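Local structure of EXOU (Pseudomonas aeruginosa, 4AKX) at residues 491-502 and 543-551; 581-590 and 647-655. The protein is a type III secretion toxin with a patatin-like phospholipase domain, which binds the chaperone SpcU and probably damages host cells by cleaving membrane phospholipids. All coordinates share one frame; numbering follows the deposited sequence.

Contact 1 (491-502 and 543-551)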
loop_
_atom_site.group_PDB
_atom_site.type_symbol
_atom_site.label_atom_id
_atom_site.label_comp_id
_atom_site.label_asym_id
_atom_site.label_seq_id
_atom_site.Cartn_x
_atom_site.Cartn_y
_atom_site.Cartn_z
ATOM N N PHE B 491 54.816 -0.465 -0.098
ATOM C CA PHE B 491 54.185 -1.193 -1.163
ATOM C C PHE B 491 55.193 -1.755 -2.140
ATOM O O PHE B 491 54.975 -2.833 -2.704
ATOM C CB PHE B 491 53.272 -0.283 -1.899
ATOM C CG PHE B 491 51.939 -0.121 -1.261
ATOM C CD1 PHE B 491 51.243 -1.220 -0.783
ATOM C CD2 PHE B 491 51.329 1.108 -1.239
ATOM C CE1 PHE B 491 49.963 -1.074 -0.273
ATOM C CE2 PHE B 491 50.051 1.257 -0.747
ATOM C CZ PHE B 491 49.376 0.178 -0.241
ATOM N N THR B 492 56.285 -1.037 -2.370
ATOM C CA THR B 492 57.375 -1.623 -3.152
ATOM C C THR B 492 58.038 -2.748 -2.364
ATOM O O THR B 492 58.392 -3.814 -2.919
ATOM C CB THR B 492 58.434 -0.564 -3.491
ATOM O OG1 THR B 492 57.843 0.430 -4.332
ATOM C CG2 THR B 492 59.640 -1.188 -4.182
ATOM N N GLU B 493 58.227 -2.485 -1.067
ATOM C CA GLU B 493 58.986 -3.374 -0.185
ATOM C C GLU B 493 58.257 -4.729 -0.143
ATOM O O GLU B 493 58.864 -5.796 -0.275
ATOM C CB GLU B 493 59.127 -2.724 1.197
ATOM C CG GLU B 493 59.783 -3.581 2.267
ATOM C CD GLU B 493 59.768 -2.923 3.665
ATOM O OE1 GLU B 493 59.498 -1.692 3.762
ATOM O OE2 GLU B 493 60.015 -3.639 4.678
ATOM N N LEU B 494 56.926 -4.645 -0.086
ATOM C CA LEU B 494 56.062 -5.801 -0.145
ATOM C C LEU B 494 56.113 -6.513 -1.471
ATOM O O LEU B 494 55.880 -7.696 -1.526
ATOM C CB LEU B 494 54.629 -5.389 0.135
ATOM C CG LEU B 494 53.565 -6.478 0.074
ATOM C CD1 LEU B 494 53.798 -7.504 1.160
ATOM C CD2 LEU B 494 52.178 -5.846 0.224
ATOM N N THR B 495 56.348 -5.779 -2.548
ATOM C CA THR B 495 56.361 -6.376 -3.892
ATOM C C THR B 495 57.647 -7.153 -4.136
ATOM O O THR B 495 57.626 -8.229 -4.763
ATOM C CB THR B 495 56.160 -5.313 -4.974
ATOM O OG1 THR B 495 54.948 -4.612 -4.691
ATOM C CG2 THR B 495 56.048 -5.942 -6.314
ATOM N N VAL B 496 58.754 -6.622 -3.610
ATOM C CA VAL B 496 60.038 -7.325 -3.627
ATOM C C VAL B 496 59.926 -8.652 -2.920
ATOM O O VAL B 496 60.555 -9.610 -3.306
ATOM C CB VAL B 496 61.102 -6.517 -2.886
ATOM C CG1 VAL B 496 62.388 -7.299 -2.758
ATOM C CG2 VAL B 496 61.315 -5.202 -3.575
ATOM N N ALA B 497 59.157 -8.677 -1.841
ATOM C CA ALA B 497 58.914 -9.893 -1.095
ATOM C C ALA B 497 58.131 -10.940 -1.923
ATOM O O ALA B 497 58.659 -12.039 -2.236
ATOM C CB ALA B 497 58.191 -9.557 0.190
ATOM N N ILE B 498 56.911 -10.584 -2.309
ATOM C CA ILE B 498 56.126 -11.425 -3.170
ATOM C C ILE B 498 56.967 -12.007 -4.299
ATOM O O ILE B 498 56.920 -13.209 -4.515
ATOM C CB ILE B 498 54.874 -10.719 -3.752
ATOM C CG1 ILE B 498 53.845 -10.430 -2.673
ATOM C CG2 ILE B 498 54.169 -11.619 -4.760
ATOM C CD1 ILE B 498 52.932 -9.321 -3.069
ATOM N N VAL B 499 57.742 -11.178 -5.007
ATOM C CA VAL B 499 58.484 -11.658 -6.195
ATOM C C VAL B 499 59.601 -12.637 -5.836
ATOM O O VAL B 499 59.677 -13.724 -6.405
ATOM C CB VAL B 499 59.021 -10.508 -7.106
ATOM C CG1 VAL B 499 60.008 -11.043 -8.127
ATOM C CG2 VAL B 499 57.880 -9.784 -7.817
ATOM N N SER B 500 60.435 -12.268 -4.869
ATOM C CA SER B 500 61.566 -13.116 -4.450
ATOM C C SER B 500 61.116 -14.431 -3.820
ATOM O O SER B 500 61.901 -15.367 -3.702
ATOM C CB SER B 500 62.438 -12.375 -3.456
ATOM O OG SER B 500 61.893 -12.504 -2.159
ATOM N N ALA B 501 59.853 -14.478 -3.397
ATOM C CA ALA B 501 59.238 -15.699 -2.869
ATOM C C ALA B 501 58.888 -16.722 -3.975
ATOM O O ALA B 501 59.034 -17.943 -3.795
ATOM C CB ALA B 501 58.008 -15.343 -2.047
ATOM N N ASN B 502 58.406 -16.214 -5.105
ATOM C CA ASN B 502 58.299 -17.003 -6.318
ATOM C C ASN B 502 59.641 -17.615 -6.684
ATOM O O ASN B 502 59.685 -18.680 -7.281
ATOM C CB ASN B 502 57.804 -16.142 -7.472
ATOM C CG ASN B 502 56.587 -15.327 -7.103
ATOM O OD1 ASN B 502 55.975 -15.547 -6.060
ATOM N ND2 ASN B 502 56.222 -14.380 -7.960
ATOM N N ASN B 543 47.718 -4.435 -10.758
ATOM C CA ASN B 543 48.950 -4.791 -10.046
ATOM C C ASN B 543 49.095 -6.307 -9.809
ATOM O O ASN B 543 48.781 -6.795 -8.745
ATOM C CB ASN B 543 48.996 -4.025 -8.713
ATOM C CG ASN B 543 50.358 -4.088 -8.031
ATOM O OD1 ASN B 543 50.897 -5.160 -7.764
ATOM N ND2 ASN B 543 50.903 -2.925 -7.712
ATOM N N VAL B 544 49.579 -7.035 -10.806
ATOM C CA VAL B 544 49.694 -8.514 -10.768
ATOM C C VAL B 544 50.225 -9.153 -9.465
ATOM O O VAL B 544 49.868 -10.296 -9.142
ATOM C CB VAL B 544 50.593 -9.051 -11.913
ATOM C CG1 VAL B 544 50.618 -10.559 -11.887
ATOM C CG2 VAL B 544 50.103 -8.582 -13.268
ATOM N N ASP B 545 51.133 -8.466 -8.771
ATOM C CA ASP B 545 51.845 -9.071 -7.646
ATOM C C ASP B 545 51.059 -8.990 -6.371
ATOM O O ASP B 545 51.040 -9.912 -5.574
ATOM C CB ASP B 545 53.177 -8.391 -7.444
ATOM C CG ASP B 545 54.174 -8.800 -8.470
ATOM O OD1 ASP B 545 53.937 -9.834 -9.135
ATOM O OD2 ASP B 545 55.188 -8.092 -8.625
ATOM N N HIS B 546 50.454 -7.847 -6.147
ATOM C CA HIS B 546 49.537 -7.720 -5.067
ATOM C C HIS B 546 48.407 -8.677 -5.264
ATOM O O HIS B 546 48.175 -9.499 -4.398
ATOM C CB HIS B 546 49.076 -6.287 -4.939
ATOM C CG HIS B 546 50.151 -5.363 -4.455
ATOM N ND1 HIS B 546 50.011 -4.017 -4.452
ATOM C CD2 HIS B 546 51.428 -5.636 -3.931
ATOM C CE1 HIS B 546 51.125 -3.459 -3.909
ATOM N NE2 HIS B 546 51.991 -4.457 -3.596
ATOM N N GLN B 547 47.749 -8.653 -6.427
ATOM C CA GLN B 547 46.666 -9.627 -6.706
ATOM C C GLN B 547 47.153 -11.055 -6.462
ATOM O O GLN B 547 46.368 -11.942 -6.152
ATOM C CB GLN B 547 46.095 -9.526 -8.139
ATOM C CG GLN B 547 45.375 -8.245 -8.486
ATOM C CD GLN B 547 44.348 -7.861 -7.449
ATOM O OE1 GLN B 547 43.306 -8.494 -7.356
ATOM N NE2 GLN B 547 44.648 -6.809 -6.640
ATOM N N GLN B 548 48.451 -11.285 -6.616
ATOM C CA GLN B 548 48.940 -12.642 -6.509
ATOM C C GLN B 548 48.717 -13.041 -5.077
ATOM O O GLN B 548 48.285 -14.150 -4.797
ATOM C CB GLN B 548 50.423 -12.757 -6.912
ATOM C CG GLN B 548 50.941 -14.191 -6.941
ATOM C CD GLN B 548 52.385 -14.339 -7.467
ATOM O OE1 GLN B 548 53.087 -15.296 -7.111
ATOM N NE2 GLN B 548 52.818 -13.415 -8.341
ATOM N N LEU B 549 48.945 -12.094 -4.176
ATOM C CA LEU B 549 48.912 -12.361 -2.756
ATOM C C LEU B 549 47.488 -12.424 -2.224
ATOM O O LEU B 549 47.195 -13.242 -1.377
ATOM C CB LEU B 549 49.662 -11.283 -2.016
ATOM C CG LEU B 549 49.331 -11.221 -0.530
ATOM C CD1 LEU B 549 50.211 -12.232 0.199
ATOM C CD2 LEU B 549 49.536 -9.824 0.029
ATOM N N LEU B 550 46.619 -11.526 -2.686
ATOM C CA LEU B 550 45.224 -11.550 -2.257
ATOM C C LEU B 550 44.561 -12.841 -2.713
ATOM O O LEU B 550 43.782 -13.424 -1.972
ATOM C CB LEU B 550 44.450 -10.361 -2.798
ATOM C CG LEU B 550 44.947 -8.939 -2.637
ATOM C CD1 LEU B 550 43.960 -8.030 -3.337
ATOM C CD2 LEU B 550 44.979 -8.514 -1.191
ATOM N N ASP B 551 44.869 -13.295 -3.927
ATOM C CA ASP B 551 44.284 -14.526 -4.414
ATOM C C ASP B 551 44.667 -15.679 -3.524
ATOM O O ASP B 551 43.927 -16.655 -3.416
ATOM C CB ASP B 551 44.718 -14.833 -5.849
ATOM C CG ASP B 551 44.176 -13.828 -6.863
ATOM O OD1 ASP B 551 43.086 -13.246 -6.629
ATOM O OD2 ASP B 551 44.852 -13.619 -7.898
#

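Contact 2 (581-590 and 647-655)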
loop_
_atom_site.group_PDB
_atom_site.type_symbol
_atom_site.label_atom_id
_atom_site.label_comp_id
_atom_site.label_asym_id
_atom_site.label_seq_id
_atom_site.Cartn_x
_atom_site.Cartn_y
_atom_site.Cartn_z
ATOM N N ASN B 581 26.934 -8.761 -13.557
ATOM C CA ASN B 581 26.694 -9.761 -14.596
ATOM C C ASN B 581 25.249 -10.208 -14.647
ATOM O O ASN B 581 24.629 -10.237 -15.703
ATOM C CB ASN B 581 27.613 -10.952 -14.422
ATOM C CG ASN B 581 29.015 -10.669 -14.931
ATOM O OD1 ASN B 581 29.221 -9.750 -15.736
ATOM N ND2 ASN B 581 29.990 -11.455 -14.470
ATOM N N ILE B 582 24.694 -10.476 -13.492
ATOM C CA ILE B 582 23.311 -10.784 -13.414
ATOM C C ILE B 582 22.419 -9.629 -13.857
ATOM O O ILE B 582 21.396 -9.850 -14.546
ATOM C CB ILE B 582 22.930 -11.191 -12.003
ATOM C CG1 ILE B 582 23.683 -12.470 -11.635
ATOM C CG2 ILE B 582 21.422 -11.363 -11.895
ATOM C CD1 ILE B 582 23.676 -12.754 -10.154
ATOM N N ARG B 583 22.750 -8.399 -13.465
ATOM C CA ARG B 583 21.877 -7.328 -13.905
ATOM C C ARG B 583 21.826 -7.388 -15.423
ATOM O O ARG B 583 20.757 -7.423 -16.009
ATOM C CB ARG B 583 22.315 -5.961 -13.426
ATOM C CG ARG B 583 21.404 -4.860 -13.942
ATOM C CD ARG B 583 22.045 -3.495 -13.795
ATOM N NE ARG B 583 23.310 -3.384 -14.507
ATOM C CZ ARG B 583 23.407 -3.107 -15.806
ATOM N NH1 ARG B 583 22.308 -2.953 -16.536
ATOM N NH2 ARG B 583 24.600 -2.968 -16.377
ATOM N N LYS B 584 22.985 -7.510 -16.047
ATOM C CA LYS B 584 23.059 -7.446 -17.487
ATOM C C LYS B 584 22.365 -8.588 -18.163
ATOM O O LYS B 584 21.953 -8.437 -19.280
ATOM C CB LYS B 584 24.499 -7.383 -17.960
ATOM C CG LYS B 584 25.143 -6.032 -17.747
ATOM C CD LYS B 584 26.403 -5.910 -18.568
ATOM C CE LYS B 584 27.612 -5.743 -17.661
ATOM N NZ LYS B 584 28.688 -6.758 -17.924
ATOM N N GLU B 585 22.215 -9.734 -17.511
ATOM C CA GLU B 585 21.676 -10.870 -18.249
ATOM C C GLU B 585 20.411 -11.541 -17.747
ATOM O O GLU B 585 19.827 -12.350 -18.442
ATOM C CB GLU B 585 22.753 -11.892 -18.590
ATOM C CG GLU B 585 23.131 -12.837 -17.470
ATOM C CD GLU B 585 24.180 -13.854 -17.920
ATOM O OE1 GLU B 585 23.763 -14.918 -18.445
ATOM O OE2 GLU B 585 25.415 -13.598 -17.778
ATOM N N VAL B 586 19.963 -11.200 -16.566
ATOM C CA VAL B 586 18.672 -11.704 -16.127
ATOM C C VAL B 586 17.648 -10.571 -16.124
ATOM O O VAL B 586 16.538 -10.729 -16.646
ATOM C CB VAL B 586 18.745 -12.345 -14.733
ATOM C CG1 VAL B 586 17.371 -12.834 -14.317
ATOM C CG2 VAL B 586 19.753 -13.483 -14.728
ATOM N N ILE B 587 18.053 -9.419 -15.581
ATOM C CA ILE B 587 17.201 -8.249 -15.480
ATOM C C ILE B 587 17.079 -7.501 -16.827
ATOM O O ILE B 587 15.982 -7.339 -17.368
ATOM C CB ILE B 587 17.758 -7.275 -14.434
ATOM C CG1 ILE B 587 17.958 -7.955 -13.076
ATOM C CG2 ILE B 587 16.889 -6.034 -14.344
ATOM C CD1 ILE B 587 17.011 -9.101 -12.819
ATOM N N PHE B 588 18.205 -7.058 -17.376
ATOM C CA PHE B 588 18.172 -6.112 -18.471
ATOM C C PHE B 588 17.259 -6.573 -19.576
ATOM O O PHE B 588 16.525 -5.770 -20.130
ATOM C CB PHE B 588 19.554 -5.873 -19.049
ATOM C CG PHE B 588 19.537 -5.022 -20.280
ATOM C CD1 PHE B 588 19.110 -5.543 -21.482
ATOM C CD2 PHE B 588 19.900 -3.682 -20.218
ATOM C CE1 PHE B 588 19.049 -4.750 -22.603
ATOM C CE2 PHE B 588 19.842 -2.881 -21.337
ATOM C CZ PHE B 588 19.419 -3.417 -22.530
ATOM N N PRO B 589 17.358 -7.854 -19.953
ATOM C CA PRO B 589 16.478 -8.395 -20.958
ATOM C C PRO B 589 14.986 -8.351 -20.585
ATOM O O PRO B 589 14.147 -7.998 -21.436
ATOM C CB PRO B 589 16.966 -9.842 -21.121
ATOM C CG PRO B 589 18.020 -10.046 -20.084
ATOM C CD PRO B 589 18.545 -8.698 -19.769
ATOM N N SER B 590 14.635 -8.700 -19.354
ATOM C CA SER B 590 13.212 -8.675 -19.005
ATOM C C SER B 590 12.689 -7.258 -18.905
ATOM O O SER B 590 11.671 -6.914 -19.520
ATOM C CB SER B 590 12.960 -9.390 -17.701
ATOM O OG SER B 590 13.215 -10.760 -17.870
ATOM N N THR B 647 13.037 -15.940 -17.887
ATOM C CA THR B 647 13.693 -15.126 -16.885
ATOM C C THR B 647 13.902 -15.933 -15.614
ATOM O O THR B 647 15.008 -15.996 -15.102
ATOM C CB THR B 647 12.824 -13.904 -16.573
ATOM O OG1 THR B 647 12.796 -13.057 -17.716
ATOM C CG2 THR B 647 13.354 -13.131 -15.400
ATOM N N VAL B 648 12.823 -16.541 -15.119
ATOM C CA VAL B 648 12.847 -17.457 -13.976
ATOM C C VAL B 648 13.859 -18.630 -14.106
ATOM O O VAL B 648 14.662 -18.861 -13.191
ATOM C CB VAL B 648 11.434 -18.016 -13.705
ATOM C CG1 VAL B 648 11.401 -18.828 -12.423
ATOM C CG2 VAL B 648 10.423 -16.893 -13.649
ATOM N N GLU B 649 13.828 -19.369 -15.219
ATOM C CA GLU B 649 14.901 -20.336 -15.489
ATOM C C GLU B 649 16.255 -19.656 -15.347
ATOM O O GLU B 649 17.020 -19.960 -14.438
ATOM C CB GLU B 649 14.777 -20.940 -16.886
ATOM C CG GLU B 649 13.486 -21.694 -17.134
ATOM C CD GLU B 649 13.075 -22.566 -15.961
ATOM O OE1 GLU B 649 13.983 -23.194 -15.346
ATOM O OE2 GLU B 649 11.838 -22.619 -15.652
HETATM N N MSE B 650 16.520 -18.702 -16.236
HETATM C CA MSE B 650 17.739 -17.892 -16.198
HETATM C C MSE B 650 18.193 -17.614 -14.771
HETATM O O MSE B 650 19.352 -17.860 -14.410
HETATM C CB MSE B 650 17.465 -16.603 -16.989
HETATM C CG MSE B 650 18.190 -16.512 -18.338
HETATM SE SE MSE B 650 20.070 -17.049 -18.050
HETATM C CE MSE B 650 20.023 -18.788 -19.020
ATOM N N ALA B 651 17.289 -17.112 -13.938
ATOM C CA ALA B 651 17.638 -16.836 -12.552
ATOM C C ALA B 651 17.995 -18.136 -11.820
ATOM O O ALA B 651 19.061 -18.244 -11.230
ATOM C CB ALA B 651 16.530 -16.076 -11.839
ATOM N N LYS B 652 17.131 -19.138 -11.900
ATOM C CA LYS B 652 17.435 -20.409 -11.254
ATOM C C LYS B 652 18.877 -20.824 -11.570
ATOM O O LYS B 652 19.650 -21.200 -10.682
ATOM C CB LYS B 652 16.431 -21.489 -11.666
ATOM C CG LYS B 652 15.098 -21.371 -10.950
ATOM C CD LYS B 652 14.051 -22.281 -11.565
ATOM C CE LYS B 652 12.798 -22.371 -10.707
ATOM N NZ LYS B 652 12.002 -23.597 -11.009
ATOM N N ALA B 653 19.260 -20.675 -12.825
ATOM C CA ALA B 653 20.583 -21.084 -13.252
ATOM C C ALA B 653 21.699 -20.325 -12.518
ATOM O O ALA B 653 22.722 -20.908 -12.156
ATOM C CB ALA B 653 20.718 -20.930 -14.759
ATOM N N TRP B 654 21.505 -19.029 -12.314
ATOM C CA TRP B 654 22.494 -18.232 -11.605
ATOM C C TRP B 654 22.577 -18.604 -10.158
ATOM O O TRP B 654 23.646 -18.612 -9.576
ATOM C CB TRP B 654 22.238 -16.735 -11.789
ATOM C CG TRP B 654 23.063 -16.195 -12.917
ATOM C CD1 TRP B 654 22.715 -16.093 -14.260
ATOM C CD2 TRP B 654 24.457 -15.777 -12.847
ATOM N NE1 TRP B 654 23.772 -15.626 -15.003
ATOM C CE2 TRP B 654 24.854 -15.429 -14.211
ATOM C CE3 TRP B 654 25.387 -15.658 -11.822
ATOM C CZ2 TRP B 654 26.132 -14.966 -14.510
ATOM C CZ3 TRP B 654 26.666 -15.185 -12.131
ATOM C CH2 TRP B 654 27.029 -14.849 -13.448
ATOM N N ARG B 655 21.450 -18.980 -9.585
ATOM C CA ARG B 655 21.360 -19.229 -8.161
ATOM C C ARG B 655 22.141 -20.470 -7.722
ATOM O O ARG B 655 22.670 -20.511 -6.603
ATOM C CB ARG B 655 19.897 -19.382 -7.783
ATOM C CG ARG B 655 19.624 -19.454 -6.301
ATOM C CD ARG B 655 18.144 -19.704 -6.092
ATOM N NE ARG B 655 17.766 -21.052 -6.528
ATOM C CZ ARG B 655 16.516 -21.461 -6.747
ATOM N NH1 ARG B 655 15.487 -20.625 -6.590
ATOM N NH2 ARG B 655 16.298 -22.713 -7.137
#

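Contact 1 (491-502 and 543-551)
H546 and I498 interlock at the centre of this helix pair, each set as a knob into a hole of the other helix. The imidazole of H546 lies among F491, L494, T495 and I498, its NE2 4.1 Å from L494 CD2. F491 meets it obliquely: F491 CD1 is 3.8 Å from H546 CE1, and the two ring planes are inclined at 48°. With CG turned beside its own backbone N (chi1 -70°), H546 reaches across although its CB does not aim at the partner helix. A flat ring suits this place, fitting between F491, L494 and I498 with F491 O in plane at its edge. T495 OG1 lies 3.2 Å from H546 NE2. T495 OG1 also donates to F491 O (2.7 Å), in the carbonyl plane. I498, a branched and wholly apolar residue, sets its side chain among D545, H546, Q548 and L549, with I498 CD1 4.0 Å from L549 CB. N543 caps the start of helix 544-552, its OD1 accepting from H546 N.

Toward solvent the fit becomes looser and more polar. The carboxylate of D545 rests on methyl groups, OD2 lying 3.3 Å from V499 CG2, while N502 and Q548 bring their amides together at the margin, where N502 is poorly ordered. On the buried side, helix 512-524 packs against F491, L494 and A497, helix 528-537 touches F491, and helix 561-591 receives L549.

Contact 2 (581-590 and 647-655)
W654 is the knob of this antiparallel pair, its indole set among N581, I582, E585 and V586. I582 runs past it in the opposite direction and lays CG1 over one face, 3.8 Å from the centroid of the six-membered ring, a CH-pi contact suited to a slender aliphatic branch. The CG1 branch is anti to the carbonyl carbon (chi1 -63°), which carries it across although CB does not aim there. E585 instead comes to the indole edge: its carboxylate plane stands 75° from the ring, with E585 CD 3.4 Å from W654 NE1. V586 spreads its two methyls between neighbours. V586 CG2 approaches W654 CD1 obliquely at 4.0 Å, and A651, small and buried, leaves room for V586 CG1, 4.2 Å from A651 CB. The hydroxyls of T647 and S590 face each other, modelled too close for the details of a bond to be trusted.

Helix 581-590 widens into a pi-type turn at 583-587 and kinks at P589, whose ring nitrogen has no proton to give. With axes 9.6 Å apart and directions 166° apart, the segments form a nearly antiparallel helix pair, knobs-into-holes at W654, within the all-helical C-terminal domain.

Overall arrangement
The two contacts follow one another along the chain, contact 1 closing before contact 2 opens, and their centres lie 37 Å apart, with nearest atoms about 15 Å apart. Contact 1 belongs to the middle helical region of the toxin and contact 2 to the C-terminal region. The long helix 561-591 links them: its early part packs against helix 544-552 of contact 1, and its last turns supply 581-590. Both contacts join helices far apart in sequence, with helices but no strands between their segments. Near contact 2, R583 forms a salt bridge with E328 and F588 touches L269, so this end of the helical region meets the patatin-like phospholipase part.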